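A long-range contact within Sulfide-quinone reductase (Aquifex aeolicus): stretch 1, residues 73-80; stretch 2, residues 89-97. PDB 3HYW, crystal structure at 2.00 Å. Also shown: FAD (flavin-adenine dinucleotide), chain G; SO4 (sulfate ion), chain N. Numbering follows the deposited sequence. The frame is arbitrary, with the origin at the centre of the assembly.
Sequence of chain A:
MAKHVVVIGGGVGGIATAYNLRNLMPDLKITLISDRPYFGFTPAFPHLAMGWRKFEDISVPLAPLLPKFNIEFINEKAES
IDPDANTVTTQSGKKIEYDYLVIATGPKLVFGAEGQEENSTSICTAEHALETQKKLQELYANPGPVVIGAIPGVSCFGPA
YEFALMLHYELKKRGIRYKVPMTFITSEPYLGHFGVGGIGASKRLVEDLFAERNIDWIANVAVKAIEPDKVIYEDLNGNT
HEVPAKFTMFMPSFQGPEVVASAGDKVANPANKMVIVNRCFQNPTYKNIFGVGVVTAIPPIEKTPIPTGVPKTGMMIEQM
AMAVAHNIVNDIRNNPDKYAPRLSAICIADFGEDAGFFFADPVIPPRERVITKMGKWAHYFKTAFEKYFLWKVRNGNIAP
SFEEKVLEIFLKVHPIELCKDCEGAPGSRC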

# COMPACT_ATOMS: atom_id res chain seq x y z
N PHE A 73 16.31 -10.54 49.40
CA PHE A 73 17.07 -10.29 48.18
C PHE A 73 18.49 -10.84 48.31
O PHE A 73 19.21 -10.52 49.26
CB PHE A 73 17.11 -8.79 47.87
CG PHE A 73 17.80 -8.45 46.58
CD1 PHE A 73 18.89 -7.57 46.57
CD2 PHE A 73 17.37 -8.98 45.37
CE1 PHE A 73 19.53 -7.23 45.37
CE2 PHE A 73 18.00 -8.66 44.17
CZ PHE A 73 19.08 -7.79 44.17
N ILE A 74 18.87 -11.69 47.36
CA ILE A 74 20.23 -12.17 47.24
C ILE A 74 20.82 -11.59 45.95
O ILE A 74 20.40 -11.97 44.85
CB ILE A 74 20.30 -13.72 47.25
CG1 ILE A 74 19.76 -14.27 48.57
CG2 ILE A 74 21.76 -14.21 47.02
CD1 ILE A 74 19.51 -15.76 48.58
N ASN A 75 21.75 -10.66 46.10
CA ASN A 75 22.40 -10.04 44.95
C ASN A 75 23.56 -10.90 44.45
O ASN A 75 24.73 -10.57 44.65
CB ASN A 75 22.86 -8.61 45.27
CG ASN A 75 23.34 -7.87 44.04
OD1 ASN A 75 23.01 -8.24 42.90
ND2 ASN A 75 24.11 -6.81 44.26
N GLU A 76 23.20 -12.02 43.83
CA GLU A 76 24.15 -12.96 43.25
C GLU A 76 23.55 -13.53 41.99
O GLU A 76 22.33 -13.60 41.84
CB GLU A 76 24.39 -14.12 44.20
CG GLU A 76 25.33 -13.86 45.32
CD GLU A 76 25.83 -15.15 45.93
OE1 GLU A 76 26.64 -15.83 45.27
OE2 GLU A 76 25.40 -15.49 47.05
N LYS A 77 24.42 -13.97 41.09
CA LYS A 77 24.00 -14.76 39.95
C LYS A 77 23.63 -16.16 40.43
O LYS A 77 24.40 -16.80 41.16
CB LYS A 77 25.15 -14.82 38.95
CG LYS A 77 24.85 -15.53 37.65
CD LYS A 77 26.12 -15.60 36.80
CE LYS A 77 26.39 -17.01 36.33
NZ LYS A 77 27.45 -17.07 35.28
N ALA A 78 22.45 -16.63 40.05
CA ALA A 78 22.10 -18.04 40.21
C ALA A 78 22.89 -18.86 39.19
O ALA A 78 22.86 -18.58 38.00
CB ALA A 78 20.61 -18.25 40.04
N GLU A 79 23.61 -19.86 39.69
CA GLU A 79 24.56 -20.63 38.88
C GLU A 79 23.98 -21.94 38.36
O GLU A 79 24.13 -22.27 37.19
CB GLU A 79 25.84 -20.89 39.70
CG GLU A 79 26.93 -21.66 38.97
CD GLU A 79 28.15 -21.90 39.84
OE1 GLU A 79 28.09 -22.76 40.76
OE2 GLU A 79 29.18 -21.23 39.60
N SER A 80 23.31 -22.68 39.24
CA SER A 80 22.67 -23.92 38.82
C SER A 80 21.38 -24.22 39.56
O SER A 80 21.09 -23.63 40.60
CB SER A 80 23.65 -25.11 38.92
OG SER A 80 23.97 -25.42 40.25
N THR A 89 21.74 -23.09 43.39
CA THR A 89 23.07 -22.75 43.88
C THR A 89 23.53 -21.46 43.23
O THR A 89 23.43 -21.30 42.02
CB THR A 89 24.09 -23.88 43.62
OG1 THR A 89 23.49 -25.15 43.90
CG2 THR A 89 25.34 -23.70 44.47
N THR A 90 24.04 -20.54 44.05
CA THR A 90 24.54 -19.26 43.54
C THR A 90 26.02 -19.37 43.16
O THR A 90 26.67 -20.37 43.45
CB THR A 90 24.33 -18.11 44.55
OG1 THR A 90 25.06 -18.38 45.75
CG2 THR A 90 22.85 -17.94 44.89
N GLN A 91 26.53 -18.32 42.52
CA GLN A 91 27.92 -18.28 42.06
C GLN A 91 28.94 -18.45 43.20
O GLN A 91 29.97 -19.09 43.01
CB GLN A 91 28.18 -16.98 41.29
CG GLN A 91 29.43 -17.00 40.41
CD GLN A 91 29.33 -16.05 39.21
OE1 GLN A 91 28.75 -14.97 39.30
NE2 GLN A 91 29.91 -16.47 38.09
N SER A 92 28.63 -17.90 44.37
CA SER A 92 29.50 -18.04 45.55
C SER A 92 29.36 -19.41 46.21
O SER A 92 30.14 -19.76 47.11
CB SER A 92 29.23 -16.93 46.56
OG SER A 92 27.95 -17.09 47.17
N GLY A 93 28.38 -20.19 45.76
CA GLY A 93 28.21 -21.57 46.20
C GLY A 93 27.11 -21.78 47.22
O GLY A 93 26.91 -22.90 47.69
N LYS A 94 26.39 -20.71 47.56
CA LYS A 94 25.28 -20.79 48.51
C LYS A 94 24.13 -21.65 47.96
O LYS A 94 23.67 -21.45 46.84
CB LYS A 94 24.78 -19.37 48.85
CG LYS A 94 23.66 -19.34 49.87
CD LYS A 94 23.09 -17.93 50.04
CE LYS A 94 22.03 -17.89 51.14
NZ LYS A 94 22.53 -18.47 52.43
N LYS A 95 23.69 -22.62 48.77
CA LYS A 95 22.59 -23.51 48.39
C LYS A 95 21.28 -23.03 48.99
O LYS A 95 21.15 -22.92 50.22
CB LYS A 95 22.85 -24.95 48.84
CG LYS A 95 23.94 -25.68 48.08
CD LYS A 95 23.39 -26.37 46.83
CE LYS A 95 24.42 -27.35 46.28
NZ LYS A 95 24.08 -27.79 44.90
N ILE A 96 20.30 -22.77 48.13
CA ILE A 96 18.99 -22.31 48.55
C ILE A 96 17.94 -23.35 48.15
O ILE A 96 17.81 -23.69 46.98
CB ILE A 96 18.65 -20.92 47.93
CG1 ILE A 96 19.70 -19.89 48.37
CG2 ILE A 96 17.27 -20.44 48.36
CD1 ILE A 96 20.26 -19.07 47.26
N GLU A 97 17.22 -23.85 49.14
CA GLU A 97 16.18 -24.85 48.90
C GLU A 97 14.86 -24.15 48.61
O GLU A 97 14.61 -23.05 49.11
CB GLU A 97 16.05 -25.78 50.11
CG GLU A 97 15.55 -27.17 49.78
CD GLU A 97 16.24 -28.24 50.59
OE1 GLU A 97 17.36 -28.65 50.20
OE2 GLU A 97 15.68 -28.68 51.62
PA FAD G . 14.44 -8.69 32.43
O1A FAD G . 13.45 -7.61 32.79
O2A FAD G . 15.57 -8.36 31.51
O5B FAD G . 15.01 -9.23 33.82
C5B FAD G . 15.86 -10.36 33.94
C4B FAD G . 16.54 -10.26 35.30
O4B FAD G . 17.22 -11.47 35.61
C3B FAD G . 17.61 -9.17 35.30
O3B FAD G . 17.54 -8.46 36.54
C2B FAD G . 18.91 -9.95 35.19
O2B FAD G . 20.00 -9.24 35.77
C1B FAD G . 18.57 -11.21 35.96
N9A FAD G . 19.41 -12.39 35.64
C8A FAD G . 19.85 -12.78 34.42
N7A FAD G . 20.57 -13.93 34.56
C5A FAD G . 20.57 -14.24 35.88
C6A FAD G . 21.14 -15.28 36.62
N6A FAD G . 21.86 -16.25 36.01
N1A FAD G . 20.95 -15.32 37.97
C2A FAD G . 20.24 -14.36 38.60
N3A FAD G . 19.69 -13.35 37.90
C4A FAD G . 19.84 -13.27 36.55
N1 FAD G . 8.25 -4.59 26.18
C2 FAD G . 7.15 -3.79 26.12
O2 FAD G . 6.03 -4.25 26.42
N3 FAD G . 7.24 -2.49 25.76
C4 FAD G . 8.44 -1.96 25.45
O4 FAD G . 8.55 -0.65 25.07
C4X FAD G . 9.58 -2.76 25.49
N5 FAD G . 10.78 -2.23 25.17
C5X FAD G . 11.89 -2.98 25.21
C6 FAD G . 13.12 -2.40 24.89
C7 FAD G . 14.29 -3.16 24.91
C7M FAD G . 15.60 -2.49 24.54
C8 FAD G . 14.22 -4.51 25.27
C8M FAD G . 15.45 -5.39 25.32
C9 FAD G . 12.98 -5.08 25.59
C9A FAD G . 11.80 -4.32 25.58
N10 FAD G . 10.59 -4.87 25.91
C10 FAD G . 9.48 -4.10 25.86
C1' FAD G . 10.49 -6.31 26.23
C2' FAD G . 10.33 -6.78 27.66
O2' FAD G . 9.26 -6.06 28.30
C3' FAD G . 11.66 -6.65 28.39
O3' FAD G . 12.66 -7.44 27.69
C4' FAD G . 11.55 -7.12 29.84
O4' FAD G . 12.68 -6.60 30.56
C5' FAD G . 11.53 -8.64 29.93
O5' FAD G . 11.33 -9.04 31.28
P FAD G . 12.10 -10.30 31.92
O1P FAD G . 11.70 -10.38 33.37
O2P FAD G . 11.94 -11.52 31.04
O3P FAD G . 13.66 -9.94 31.80
S SO4 N . 23.96 -17.45 33.19
O1 SO4 N . 25.34 -17.16 33.52
O2 SO4 N . 23.90 -17.79 31.77
O3 SO4 N . 23.47 -18.56 34.00
O4 SO4 N . 23.15 -16.26 33.46
O HOH W 1 27.21 -13.52 41.42

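Backbone pairing sets the frame. Ser80 and Thr89 form an antiparallel hydrogen-bonded pair, with Thr89 N donating to Ser80 O at 2.9 Å and Ser80 N to Thr89 O at 3.1 Å. The same carbonyl also accepts from the residue before: Glu79 N lies 2.7 Å from Thr89 O. One acceptor serving two successive amides marks a beta bulge, and the register shifts by one residue before Ala78 pairs with Thr90. That pair has no mutual hydrogen bonds, so its CA atoms approach to 4.3 Å; beyond it, Gln91 N donates to Lys77 O at 2.9 Å.

In its non-hydrogen-bonded pairing with Thr90, Ala78 spends neither its N nor its O on the other stretch, and both bond to the cofactor. Its N donates to FAD N1A at 2.9 Å, and its O accepts from FAD N6A at 3.2 Å, so the adenine is read by main chain alone at this residue.

Side-chain polar bonds concentrate on one carboxylate. Thr90 to Gly93 is a type I turn, closed by Gly93 N to Thr90 O at 2.9 Å, and Glu76 reaches across to it. Glu76 OE1 accepts from Ser92 OG at 2.6 Å and from Ser92 N at 3.0 Å, tying one oxygen to both side chain and backbone of a single turn residue. Thr90 OG1 adds a weak hydrogen bond to the same carboxylate, 3.0 Å from Glu76 OE1 and 3.2 Å from Glu76 OE2, and its single proton can serve only one of them well. Gly93, at phi 102°, suits a position where a CB would jam against the preceding carbonyl.

Apolar packing is small and local: Ile74 CD1 meets Ile96 CD1 at 3.6 Å, while the aliphatic part of Lys94 lies alongside, its CE 4.2 Å from Ile74 CD1.

One water adds a bridge, accepting from Lys77 N at 2.8 Å and donating to Gln91 OE1 at 3.0 Å, which joins backbone to side chain across the contact.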